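Local coordinates for pectinesterase 1 (Solanum lycopersicum, PDB 1XG2), which hydrolyses the methyl esters of pectin, releasing methanol, and may take part in cell wall metabolism as fruit grows and before it softens, at residues A83-V88 with I97-T102; C125-Y130 with S146-T151. All blocks are in the same frame, centred on the assembly; numbering follows the deposited sequence.

From the N terminus, contact 1 comes first: 83-88 lies on strand 85-87, the chain passes through strand 93-95, and 97-102 returns on strand 98-101, closing a loop of eight residues within one coil of a parallel beta-helix. Contact 2 opens after contact 1 has closed. Its two strands, 126-128 and 147-150, are one full coil apart, with strands 134-136 and 140-144 in the 15 residues between the segments. The two loops run in series and neither nest nor cross. Contact 1 ties two sheets together at an inner corner of the coil, whereas contact 2 joins neighbours within one sheet. Strands 98-101 and 126-128 adjoin there, with probable backbone hydrogen bonds from I99 to R126 and N101 to D128.

Contact 1 (A83-V88 with I97-T102); sequences ATLAAV and ICIQNT
The amide nitrogen ND2 of N101 is held by two carbonyl oxygens, those of V111 and L71, while OD1 of the same side chain accepts a bond from the backbone of A103. Asparagine suits this buried strand end, since its short planar group can donate through ND2 and accept through OD1 in an Asx turn. Across the two segments there is one hydrogen bond, from T84 OG1 to Q100 O at 2.7 Å. The hydroxyl approaches from above the carbonyl plane, 39° out of it. A chi1 of -68° places T84 OG1 anti to the carbonyl carbon, beside its own N, and leaves CG2 anti to the N, where it lies 4.1 Å from I99 CG2. Threonine serves both a polar and an apolar neighbour. I99 carries the apolar part with both its branches: its CG2 meets L85 CB at 3.9 Å, and its CD1 lies 4.0 Å from L85 CD1, the two chains crossing obliquely. Branched aliphatic residues suit this place because they fill a corner inside one coil of the parallel beta-helix, where two sheets meet. L85 also touches L113 of strand 113-115, and I99 touches I127 of strand 126-128, so the contact continues into the next coil.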
loop_
_atom_site.group_PDB
_atom_site.type_symbol
_atom_site.label_atom_id
_atom_site.label_comp_id
_atom_site.label_asym_id
_atom_site.label_seq_id
_atom_site.Cartn_x
_atom_site.Cartn_y
_atom_site.Cartn_z
ATOM N N ALA A 83 -12.701 -2.117 2.384
ATOM C CA ALA A 83 -12.611 -0.842 1.657
ATOM C C ALA A 83 -13.927 -0.430 0.988
ATOM O O ALA A 83 -14.537 -1.209 0.277
ATOM C CB ALA A 83 -11.519 -0.924 0.612
ATOM N N THR A 84 -14.339 0.811 1.203
ATOM C CA THR A 84 -15.427 1.400 0.432
ATOM C C THR A 84 -15.102 1.394 -1.053
ATOM O O THR A 84 -15.916 0.945 -1.865
ATOM C CB THR A 84 -15.699 2.825 0.941
ATOM O OG1 THR A 84 -16.238 2.739 2.264
ATOM C CG2 THR A 84 -16.760 3.531 0.122
ATOM N N LEU A 85 -13.910 1.869 -1.400
ATOM C CA LEU A 85 -13.389 1.780 -2.760
ATOM C C LEU A 85 -12.000 1.131 -2.752
ATOM O O LEU A 85 -11.143 1.505 -1.957
ATOM C CB LEU A 85 -13.300 3.165 -3.395
ATOM C CG LEU A 85 -12.986 3.175 -4.911
ATOM C CD1 LEU A 85 -13.714 4.294 -5.637
ATOM C CD2 LEU A 85 -11.527 3.318 -5.176
ATOM N N ALA A 86 -11.803 0.154 -3.637
ATOM C CA ALA A 86 -10.540 -0.579 -3.774
ATOM C C ALA A 86 -10.134 -0.527 -5.246
ATOM O O ALA A 86 -10.962 -0.770 -6.115
ATOM C CB ALA A 86 -10.714 -2.018 -3.340
ATOM N N ALA A 87 -8.873 -0.208 -5.533
ATOM C CA ALA A 87 -8.405 -0.093 -6.913
ATOM C C ALA A 87 -7.029 -0.723 -7.082
ATOM O O ALA A 87 -6.107 -0.419 -6.338
ATOM C CB ALA A 87 -8.356 1.358 -7.328
ATOM N N VAL A 88 -6.906 -1.601 -8.069
ATOM C CA VAL A 88 -5.634 -2.223 -8.395
ATOM C C VAL A 88 -5.272 -2.063 -9.866
ATOM O O VAL A 88 -4.166 -2.395 -10.249
ATOM C CB VAL A 88 -5.594 -3.711 -7.986
ATOM C CG1 VAL A 88 -5.831 -3.843 -6.479
ATOM C CG2 VAL A 88 -6.604 -4.536 -8.757
ATOM N N ILE A 97 -13.060 14.019 -5.090
ATOM C CA ILE A 97 -14.063 13.079 -4.593
ATOM C C ILE A 97 -13.704 12.697 -3.164
ATOM O O ILE A 97 -12.552 12.783 -2.764
ATOM C CB ILE A 97 -14.149 11.844 -5.528
ATOM C CG1 ILE A 97 -15.425 11.033 -5.256
ATOM C CG2 ILE A 97 -12.903 10.959 -5.391
ATOM C CD1 ILE A 97 -15.729 10.029 -6.325
ATOM N N CYS A 98 -14.704 12.297 -2.397
ATOM C CA CYS A 98 -14.503 11.794 -1.034
ATOM C C CYS A 98 -14.759 10.289 -1.031
ATOM O O CYS A 98 -15.719 9.839 -1.622
ATOM C CB CYS A 98 -15.480 12.475 -0.060
ATOM S SG CYS A 98 -15.453 11.732 1.598
ATOM N N ILE A 99 -13.869 9.523 -0.407
ATOM C CA ILE A 99 -14.103 8.121 -0.112
ATOM C C ILE A 99 -14.152 8.022 1.395
ATOM O O ILE A 99 -13.245 8.463 2.072
ATOM C CB ILE A 99 -12.984 7.208 -0.656
ATOM C CG1 ILE A 99 -12.689 7.488 -2.148
ATOM C CG2 ILE A 99 -13.366 5.734 -0.470
ATOM C CD1 ILE A 99 -13.875 7.397 -3.065
ATOM N N GLN A 100 -15.217 7.436 1.920
ATOM C CA GLN A 100 -15.369 7.343 3.354
ATOM C C GLN A 100 -15.869 5.990 3.818
ATOM O O GLN A 100 -16.573 5.270 3.092
ATOM C CB GLN A 100 -16.273 8.451 3.883
ATOM C CG GLN A 100 -17.668 8.438 3.371
ATOM C CD GLN A 100 -18.624 9.316 4.231
ATOM O OE1 GLN A 100 -19.820 9.063 4.273
ATOM N NE2 GLN A 100 -18.087 10.344 4.873
ATOM N N ASN A 101 -15.463 5.661 5.037
ATOM C CA ASN A 101 -15.994 4.514 5.759
ATOM C C ASN A 101 -16.545 5.025 7.094
ATOM O O ASN A 101 -15.816 5.593 7.906
ATOM C CB ASN A 101 -14.928 3.434 5.935
ATOM C CG ASN A 101 -15.503 2.139 6.485
ATOM O OD1 ASN A 101 -16.325 2.165 7.412
ATOM N ND2 ASN A 101 -15.112 1.017 5.910
ATOM N N THR A 102 -17.849 4.837 7.297
ATOM C CA THR A 102 -18.561 5.399 8.457
ATOM C C THR A 102 -18.727 4.423 9.620
ATOM O O THR A 102 -19.497 4.688 10.550
ATOM C CB THR A 102 -19.958 5.864 8.039
ATOM O OG1 THR A 102 -20.683 4.768 7.468
ATOM C CG2 THR A 102 -19.880 6.900 6.911
#

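Contact 2 (C125-Y130 with S146-T151); sequences CRIDAY and SYVTGT
Backbone hydrogen bonds hold these two strands in parallel register, their short axes 4.7 Å apart and only 7° from parallel. Y147 N reaches C125 O at 2.8 Å, I127 N donates to Y147 O and T149 N to I127 O, each nearly along its C=O axis; A129 N to T149 O is weak. A129 is then one residue extra, and T151 N bonds Y130 O from above its carbonyl plane. Here G150 suits its place, for a beta-carbon on it would lie 2.7 Å from Y130 O.

Among the side-chain polar contacts, S146 OG accepts C125 N at 3.1 Å, almost straight (172°), and itself bonds R144 O. An alanine here would remove OG, and with it the bonds to C125 N and R144 O, and would probably loosen the pairing at this end of the two segments. D128 OD2 is salt-bridged to R171, and R126 NH2 bonds M62 O.

Apolar packing follows the two faces. On one, R126 CG runs beside Y147 CD2 at 3.7 Å, and T149 CG2 lies 4.0 Å from D128 CB. On the other, I127 and V148 are buried, as aliphatic residues inside a coil should be. Beyond the strands T151 CG2 rests 3.6 Å from Y130 CD2, next to Q131, probably the transition-state stabiliser. Parallel strands from successive coils, stacked in register, are the mark of the right-handed parallel beta-helix of pectinesterases.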
loop_
_atom_site.group_PDB
_atom_site.type_symbol
_atom_site.label_atom_id
_atom_site.label_comp_id
_atom_site.label_asym_id
_atom_site.label_seq_id
_atom_site.Cartn_x
_atom_site.Cartn_y
_atom_site.Cartn_z
ATOM N N CYS A 125 -8.500 14.697 -3.186
ATOM C CA CYS A 125 -9.489 13.797 -2.603
ATOM C C CYS A 125 -9.540 13.962 -1.106
ATOM O O CYS A 125 -8.576 14.411 -0.512
ATOM C CB CYS A 125 -9.132 12.351 -2.934
ATOM S SG CYS A 125 -9.367 11.990 -4.674
ATOM N N ARG A 126 -10.661 13.558 -0.505
ATOM C CA ARG A 126 -10.831 13.535 0.937
ATOM C C ARG A 126 -11.069 12.064 1.320
ATOM O O ARG A 126 -12.032 11.481 0.878
ATOM C CB ARG A 126 -12.039 14.398 1.329
ATOM C CG ARG A 126 -12.202 14.621 2.829
ATOM C CD ARG A 126 -13.191 15.748 3.204
ATOM N NE ARG A 126 -14.441 15.616 2.459
ATOM C CZ ARG A 126 -15.505 14.944 2.861
ATOM N NH1 ARG A 126 -15.522 14.330 4.042
ATOM N NH2 ARG A 126 -16.565 14.888 2.080
ATOM N N ILE A 127 -10.178 11.472 2.105
ATOM C CA ILE A 127 -10.303 10.075 2.514
ATOM C C ILE A 127 -10.570 10.085 4.000
ATOM O O ILE A 127 -9.760 10.554 4.760
ATOM C CB ILE A 127 -9.026 9.287 2.163
ATOM C CG1 ILE A 127 -8.536 9.616 0.730
ATOM C CG2 ILE A 127 -9.258 7.809 2.330
ATOM C CD1 ILE A 127 -9.504 9.304 -0.389
ATOM N N ASP A 128 -11.715 9.549 4.412
ATOM C CA ASP A 128 -12.269 9.797 5.742
ATOM C C ASP A 128 -12.713 8.485 6.393
ATOM O O ASP A 128 -13.577 7.804 5.875
ATOM C CB ASP A 128 -13.454 10.773 5.603
ATOM C CG ASP A 128 -14.288 10.906 6.879
ATOM O OD1 ASP A 128 -15.189 11.772 6.906
ATOM O OD2 ASP A 128 -14.148 10.195 7.886
ATOM N N ALA A 129 -12.065 8.132 7.495
ATOM C CA ALA A 129 -12.494 7.048 8.375
ATOM C C ALA A 129 -11.819 7.223 9.749
ATOM O O ALA A 129 -11.434 8.330 10.119
ATOM C CB ALA A 129 -12.169 5.698 7.758
ATOM N N TYR A 130 -11.670 6.137 10.486
ATOM C CA TYR A 130 -11.032 6.153 11.799
ATOM C C TYR A 130 -9.809 5.244 11.784
ATOM O O TYR A 130 -8.734 5.697 11.393
ATOM C CB TYR A 130 -12.039 5.772 12.897
ATOM C CG TYR A 130 -13.014 6.878 13.183
ATOM C CD1 TYR A 130 -14.086 7.108 12.332
ATOM C CD2 TYR A 130 -12.831 7.738 14.259
ATOM C CE1 TYR A 130 -14.975 8.124 12.571
ATOM C CE2 TYR A 130 -13.713 8.770 14.491
ATOM C CZ TYR A 130 -14.777 8.955 13.645
ATOM O OH TYR A 130 -15.665 9.970 13.869
ATOM N N SER A 146 -4.480 16.456 -1.069
ATOM C CA SER A 146 -5.591 15.668 -0.551
ATOM C C SER A 146 -5.687 15.803 0.967
ATOM O O SER A 146 -4.752 16.243 1.629
ATOM C CB SER A 146 -5.439 14.199 -0.972
ATOM O OG SER A 146 -5.632 14.041 -2.377
ATOM N N TYR A 147 -6.840 15.411 1.502
ATOM C CA TYR A 147 -7.093 15.389 2.923
ATOM C C TYR A 147 -7.279 13.919 3.294
ATOM O O TYR A 147 -8.070 13.234 2.675
ATOM C CB TYR A 147 -8.361 16.204 3.171
ATOM C CG TYR A 147 -8.796 16.439 4.581
ATOM C CD1 TYR A 147 -8.532 17.653 5.226
ATOM C CD2 TYR A 147 -9.567 15.484 5.251
ATOM C CE1 TYR A 147 -9.002 17.883 6.543
ATOM C CE2 TYR A 147 -10.044 15.704 6.541
ATOM C CZ TYR A 147 -9.763 16.893 7.193
ATOM O OH TYR A 147 -10.246 17.065 8.488
ATOM N N VAL A 148 -6.488 13.428 4.240
ATOM C CA VAL A 148 -6.647 12.080 4.763
ATOM C C VAL A 148 -6.831 12.224 6.261
ATOM O O VAL A 148 -5.988 12.819 6.936
ATOM C CB VAL A 148 -5.423 11.198 4.481
ATOM C CG1 VAL A 148 -5.670 9.774 4.953
ATOM C CG2 VAL A 148 -5.085 11.217 2.990
ATOM N N THR A 149 -7.929 11.683 6.784
ATOM C CA THR A 149 -8.190 11.741 8.210
ATOM C C THR A 149 -8.478 10.371 8.824
ATOM O O THR A 149 -9.067 9.487 8.199
ATOM C CB THR A 149 -9.307 12.772 8.502
ATOM O OG1 THR A 149 -9.432 12.968 9.912
ATOM C CG2 THR A 149 -10.690 12.281 8.051
ATOM N N GLY A 150 -8.029 10.193 10.059
ATOM C CA GLY A 150 -8.262 8.952 10.776
ATOM C C GLY A 150 -7.717 8.979 12.189
ATOM O O GLY A 150 -7.360 10.035 12.713
ATOM N N THR A 151 -7.609 7.801 12.793
ATOM C CA THR A 151 -7.138 7.689 14.166
ATOM C C THR A 151 -5.955 6.736 14.255
ATOM O O THR A 151 -4.803 7.176 14.225
ATOM C CB THR A 151 -8.272 7.200 15.071
ATOM O OG1 THR A 151 -8.912 6.065 14.474
ATOM C CG2 THR A 151 -9.344 8.240 15.191
#